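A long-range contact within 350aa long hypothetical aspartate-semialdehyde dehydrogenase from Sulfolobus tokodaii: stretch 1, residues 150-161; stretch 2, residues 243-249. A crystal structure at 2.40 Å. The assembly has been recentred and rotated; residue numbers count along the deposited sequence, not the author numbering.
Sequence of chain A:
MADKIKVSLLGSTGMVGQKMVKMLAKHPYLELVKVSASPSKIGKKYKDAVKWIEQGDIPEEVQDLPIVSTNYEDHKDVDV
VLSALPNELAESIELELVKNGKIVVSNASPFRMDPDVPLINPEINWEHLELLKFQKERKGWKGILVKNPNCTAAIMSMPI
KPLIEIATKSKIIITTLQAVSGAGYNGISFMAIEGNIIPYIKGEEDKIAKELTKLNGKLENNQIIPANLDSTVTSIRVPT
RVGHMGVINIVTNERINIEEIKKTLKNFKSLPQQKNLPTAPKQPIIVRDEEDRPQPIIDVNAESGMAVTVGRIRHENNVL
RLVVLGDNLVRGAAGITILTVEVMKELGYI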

ATOM      1  N   ASN A 150      11.581 -24.078  -8.211  1.00 21.07           N
ATOM      2  CA  ASN A 150      10.637 -23.067  -7.765  1.00 22.46           C
ATOM      3  C   ASN A 150      11.491 -21.882  -7.291  1.00 22.68           C
ATOM      4  O   ASN A 150      12.521 -22.076  -6.633  1.00 21.98           O
ATOM      5  CB  ASN A 150       9.790 -23.660  -6.625  1.00 23.13           C
ATOM      6  CG  ASN A 150       9.174 -22.609  -5.726  1.00 23.42           C
ATOM      7  OD1 ASN A 150       9.781 -22.189  -4.737  1.00 24.58           O
ATOM      8  ND2 ASN A 150       7.963 -22.176  -6.063  1.00 24.16           N
ATOM      9  N   CYS A 151      11.075 -20.667  -7.641  1.00 22.66           N
ATOM     10  CA  CYS A 151      11.828 -19.466  -7.276  1.00 23.76           C
ATOM     11  C   CYS A 151      12.233 -19.402  -5.806  1.00 22.18           C
ATOM     12  O   CYS A 151      13.385 -19.097  -5.486  1.00 21.51           O
ATOM     13  CB  CYS A 151      11.043 -18.203  -7.674  1.00 25.09           C
ATOM     14  SG  CYS A 151       9.295 -18.182  -7.219  1.00 35.06           S
ATOM     15  N   THR A 152      11.300 -19.707  -4.913  1.00 20.92           N
ATOM     16  CA  THR A 152      11.587 -19.675  -3.486  1.00 21.94           C
ATOM     17  C   THR A 152      12.628 -20.736  -3.132  1.00 21.09           C
ATOM     18  O   THR A 152      13.547 -20.486  -2.350  1.00 20.31           O
ATOM     19  CB  THR A 152      10.317 -19.931  -2.663  1.00 23.73           C
ATOM     20  OG1 THR A 152       9.273 -19.067  -3.125  1.00 24.01           O
ATOM     21  CG2 THR A 152      10.580 -19.665  -1.182  1.00 23.82           C
ATOM     22  N   ALA A 153      12.471 -21.923  -3.711  1.00 20.02           N
ATOM     23  CA  ALA A 153      13.397 -23.017  -3.470  1.00 19.18           C
ATOM     24  C   ALA A 153      14.787 -22.589  -3.914  1.00 19.73           C
ATOM     25  O   ALA A 153      15.774 -22.785  -3.193  1.00 19.64           O
ATOM     26  CB  ALA A 153      12.962 -24.252  -4.252  1.00 19.11           C
ATOM     27  N   ALA A 154      14.855 -22.007  -5.110  1.00 19.98           N
ATOM     28  CA  ALA A 154      16.116 -21.539  -5.669  1.00 19.76           C
ATOM     29  C   ALA A 154      16.801 -20.587  -4.696  1.00 21.11           C
ATOM     30  O   ALA A 154      17.987 -20.728  -4.402  1.00 21.80           O
ATOM     31  CB  ALA A 154      15.868 -20.836  -6.990  1.00 19.98           C
ATOM     32  N   ILE A 155      16.043 -19.620  -4.190  1.00 21.36           N
ATOM     33  CA  ILE A 155      16.592 -18.646  -3.263  1.00 21.38           C
ATOM     34  C   ILE A 155      17.045 -19.299  -1.954  1.00 20.68           C
ATOM     35  O   ILE A 155      18.159 -19.060  -1.486  1.00 18.43           O
ATOM     36  CB  ILE A 155      15.556 -17.520  -2.984  1.00 22.27           C
ATOM     37  CG1 ILE A 155      15.252 -16.776  -4.295  1.00 22.81           C
ATOM     38  CG2 ILE A 155      16.098 -16.542  -1.932  1.00 19.47           C
ATOM     39  CD1 ILE A 155      14.111 -15.775  -4.210  1.00 21.47           C
ATOM     40  N   MET A 156      16.189 -20.136  -1.375  1.00 21.75           N
ATOM     41  CA  MET A 156      16.510 -20.817  -0.121  1.00 21.96           C
ATOM     42  C   MET A 156      17.727 -21.742  -0.200  1.00 23.47           C
ATOM     43  O   MET A 156      18.479 -21.871   0.768  1.00 24.23           O
ATOM     44  CB  MET A 156      15.313 -21.641   0.349  1.00 23.92           C
ATOM     45  CG  MET A 156      14.054 -20.846   0.621  1.00 24.92           C
ATOM     46  SD  MET A 156      14.308 -19.451   1.739  1.00 30.41           S
ATOM     47  CE  MET A 156      13.393 -18.160   0.839  1.00 28.33           C
ATOM     48  N   SER A 157      17.923 -22.388  -1.347  1.00 23.56           N
ATOM     49  CA  SER A 157      19.036 -23.316  -1.510  1.00 23.11           C
ATOM     50  C   SER A 157      20.415 -22.676  -1.441  1.00 24.98           C
ATOM     51  O   SER A 157      21.381 -23.330  -1.049  1.00 25.26           O
ATOM     52  CB  SER A 157      18.899 -24.084  -2.829  1.00 23.37           C
ATOM     53  OG  SER A 157      19.030 -23.233  -3.956  1.00 24.21           O
ATOM     54  N   MET A 158      20.511 -21.400  -1.809  1.00 25.50           N
ATOM     55  CA  MET A 158      21.795 -20.706  -1.802  1.00 25.25           C
ATOM     56  C   MET A 158      22.536 -20.771  -0.465  1.00 25.04           C
ATOM     57  O   MET A 158      23.684 -21.211  -0.411  1.00 25.72           O
ATOM     58  CB  MET A 158      21.613 -19.244  -2.218  1.00 25.97           C
ATOM     59  CG  MET A 158      21.012 -19.067  -3.601  1.00 29.47           C
ATOM     60  SD  MET A 158      22.050 -19.777  -4.887  1.00 34.39           S
ATOM     61  CE  MET A 158      23.165 -18.413  -5.227  1.00 34.93           C
ATOM     62  N   PRO A 159      21.896 -20.332   0.632  1.00 23.36           N
ATOM     63  CA  PRO A 159      22.599 -20.387   1.915  1.00 22.32           C
ATOM     64  C   PRO A 159      22.728 -21.792   2.508  1.00 22.41           C
ATOM     65  O   PRO A 159      23.666 -22.071   3.251  1.00 23.57           O
ATOM     66  CB  PRO A 159      21.775 -19.454   2.795  1.00 20.77           C
ATOM     67  CG  PRO A 159      20.403 -19.658   2.288  1.00 22.09           C
ATOM     68  CD  PRO A 159      20.578 -19.689   0.782  1.00 22.97           C
ATOM     69  N   ILE A 160      21.790 -22.669   2.169  1.00 20.79           N
ATOM     70  CA  ILE A 160      21.783 -24.029   2.672  1.00 20.70           C
ATOM     71  C   ILE A 160      22.920 -24.910   2.140  1.00 24.11           C
ATOM     72  O   ILE A 160      23.556 -25.633   2.909  1.00 22.38           O
ATOM     73  CB  ILE A 160      20.426 -24.704   2.367  1.00 21.02           C
ATOM     74  CG1 ILE A 160      19.336 -24.068   3.229  1.00 20.84           C
ATOM     75  CG2 ILE A 160      20.499 -26.203   2.638  1.00 20.40           C
ATOM     76  CD1 ILE A 160      17.948 -24.588   2.937  1.00 20.19           C
ATOM     77  N   LYS A 161      23.174 -24.851   0.834  1.00 25.07           N
ATOM     78  CA  LYS A 161      24.228 -25.660   0.218  1.00 25.87           C
ATOM     79  C   LYS A 161      25.568 -25.583   0.952  1.00 26.20           C
ATOM     80  O   LYS A 161      26.097 -26.600   1.406  1.00 26.13           O
ATOM     81  CB  LYS A 161      24.418 -25.253  -1.249  1.00 26.37           C
ATOM     82  CG  LYS A 161      25.559 -25.971  -1.957  1.00 23.92           C
ATOM     83  CD  LYS A 161      25.277 -27.455  -2.119  1.00 24.48           C
ATOM     84  CE  LYS A 161      26.436 -28.148  -2.835  1.00 26.66           C
ATOM     85  NZ  LYS A 161      26.120 -29.561  -3.165  1.00 25.11           N
TER
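Stretch 2 243-249: GHMGVIN

Stretch 2 is a buried β-strand packed across one flank of a helix, a side-chain contact without a single hydrogen bond between the two, in which one histidine and one isoleucine of the strand supply most of the strand's share of the buried surface. Residues 244-249 are extended, with backbone angles typical of a β-strand, and Gly-243 leads into them with a phi of 116°, a value that glycine tolerates far better than other residues. The strand crosses the helix that begins at Cys-151 obliquely, the two running in the same general sense: their N-to-C directions differ by 48° (signed crossing angle -48°), and the axes approach to 9.0 Å. In register, Thr-152 lies nearest His-244, CA to CA 6.5 Å, and Met-156 nearest Gly-246, CA to CA 6.9 Å, so two residues of strand keep pace with about one turn of helix.

The alternation of a strand decides which residues take part. His-244 and Ile-248 point their CA-to-CB bonds toward the helix, whereas Met-245 and Val-247 point away. His-244 meets the first turn of the helix. Its NE2 is 3.6 Å from Cys-151 SG, which lies at the edge of the imidazole, near the ring plane; its CD2 is 3.2 Å from Thr-152 OG1, a hydroxyl already hydrogen-bonded elsewhere in the structure. One turn on, Ile-155 reaches in with CD1 3.7 Å from His-244 CB, so sulfur, hydroxyl and methyl groups all lie close to the histidine.

Gly-246 is where the lack of a side chain matters most. A CB here would point toward the helix and come within 2.3 Å of Met-156 CE, a clash; with only hydrogens on the alpha carbon, Met-156 CE can settle 3.6 Å from Gly-246 CA. The long, flexible methionine suits this place, since its CA-to-CB bond points sideways while its end comes nearer the strand.

Farther along, Ile-248 directs its CD1 into an apolar pocket, 4.0 Å from Met-156 SD, 4.0 Å from Pro-159 CG and 4.5 Å from Ile-160 CG1. Pro-159 has no amide hydrogen, so its nitrogen makes no bond to the preceding turn and the helix kinks there, yet its compact ring still offers Ile-248 an apolar surface.

The helix is secured at its start by Asn-150, the N-cap, whose OD1 accepts from Ala-153 N at 2.9 Å and so satisfies an amide that the first turn would otherwise leave free.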

ATOM      1  N   GLY A 243      10.676  -9.825  -4.710  1.00 21.50           N
ATOM      2  CA  GLY A 243      11.580 -10.258  -3.662  1.00 21.57           C
ATOM      3  C   GLY A 243      10.943 -11.222  -2.685  1.00 23.15           C
ATOM      4  O   GLY A 243       9.907 -10.915  -2.085  1.00 23.80           O
ATOM      5  N   HIS A 244      11.553 -12.399  -2.553  1.00 21.59           N
ATOM      6  CA  HIS A 244      11.089 -13.430  -1.634  1.00 22.35           C
ATOM      7  C   HIS A 244      12.034 -13.490  -0.444  1.00 23.99           C
ATOM      8  O   HIS A 244      13.247 -13.668  -0.600  1.00 23.79           O
ATOM      9  CB  HIS A 244      11.074 -14.803  -2.306  1.00 21.51           C
ATOM     10  CG  HIS A 244       9.928 -15.005  -3.245  1.00 20.36           C
ATOM     11  ND1 HIS A 244       8.909 -14.087  -3.384  1.00 18.26           N
ATOM     12  CD2 HIS A 244       9.634 -16.027  -4.085  1.00 16.71           C
ATOM     13  CE1 HIS A 244       8.035 -14.535  -4.266  1.00 18.78           C
ATOM     14  NE2 HIS A 244       8.451 -15.709  -4.706  1.00 19.01           N
ATOM     15  N   MET A 245      11.476 -13.335   0.747  1.00 23.46           N
ATOM     16  CA  MET A 245      12.273 -13.388   1.951  1.00 24.11           C
ATOM     17  C   MET A 245      12.047 -14.741   2.620  1.00 24.21           C
ATOM     18  O   MET A 245      10.971 -15.338   2.500  1.00 24.56           O
ATOM     19  CB  MET A 245      11.877 -12.248   2.893  1.00 25.41           C
ATOM     20  CG  MET A 245      12.624 -12.258   4.219  1.00 32.54           C
ATOM     21  SD  MET A 245      12.569 -10.659   5.056  1.00 38.08           S
ATOM     22  CE  MET A 245      13.395  -9.635   3.843  1.00 34.30           C
ATOM     23  N   GLY A 246      13.069 -15.229   3.314  1.00 23.06           N
ATOM     24  CA  GLY A 246      12.947 -16.502   3.993  1.00 20.75           C
ATOM     25  C   GLY A 246      13.666 -16.505   5.327  1.00 21.59           C
ATOM     26  O   GLY A 246      14.837 -16.117   5.412  1.00 21.74           O
ATOM     27  N   VAL A 247      12.956 -16.910   6.376  1.00 19.35           N
ATOM     28  CA  VAL A 247      13.550 -17.006   7.700  1.00 19.22           C
ATOM     29  C   VAL A 247      13.857 -18.484   7.873  1.00 19.09           C
ATOM     30  O   VAL A 247      12.947 -19.317   7.952  1.00 16.89           O
ATOM     31  CB  VAL A 247      12.581 -16.570   8.813  1.00 20.45           C
ATOM     32  CG1 VAL A 247      13.255 -16.718  10.174  1.00 18.67           C
ATOM     33  CG2 VAL A 247      12.159 -15.139   8.589  1.00 22.83           C
ATOM     34  N   ILE A 248      15.145 -18.802   7.913  1.00 19.20           N
ATOM     35  CA  ILE A 248      15.589 -20.174   8.043  1.00 18.79           C
ATOM     36  C   ILE A 248      16.108 -20.477   9.443  1.00 19.76           C
ATOM     37  O   ILE A 248      16.956 -19.758   9.977  1.00 18.62           O
ATOM     38  CB  ILE A 248      16.686 -20.476   6.984  1.00 19.77           C
ATOM     39  CG1 ILE A 248      16.117 -20.211   5.579  1.00 19.88           C
ATOM     40  CG2 ILE A 248      17.177 -21.932   7.107  1.00 17.54           C
ATOM     41  CD1 ILE A 248      17.125 -20.366   4.451  1.00 18.60           C
ATOM     42  N   ASN A 249      15.569 -21.536  10.042  1.00 20.09           N
ATOM     43  CA  ASN A 249      15.993 -21.962  11.370  1.00 21.36           C
ATOM     44  C   ASN A 249      16.475 -23.402  11.321  1.00 22.50           C
ATOM     45  O   ASN A 249      15.676 -24.328  11.175  1.00 22.13           O
ATOM     46  CB  ASN A 249      14.854 -21.857  12.386  1.00 22.01           C
ATOM     47  CG  ASN A 249      14.511 -20.421  12.741  1.00 25.47           C
ATOM     48  OD1 ASN A 249      13.768 -19.752  12.026  1.00 25.84           O
ATOM     49  ND2 ASN A 249      15.065 -19.938  13.846  1.00 26.18           N
TER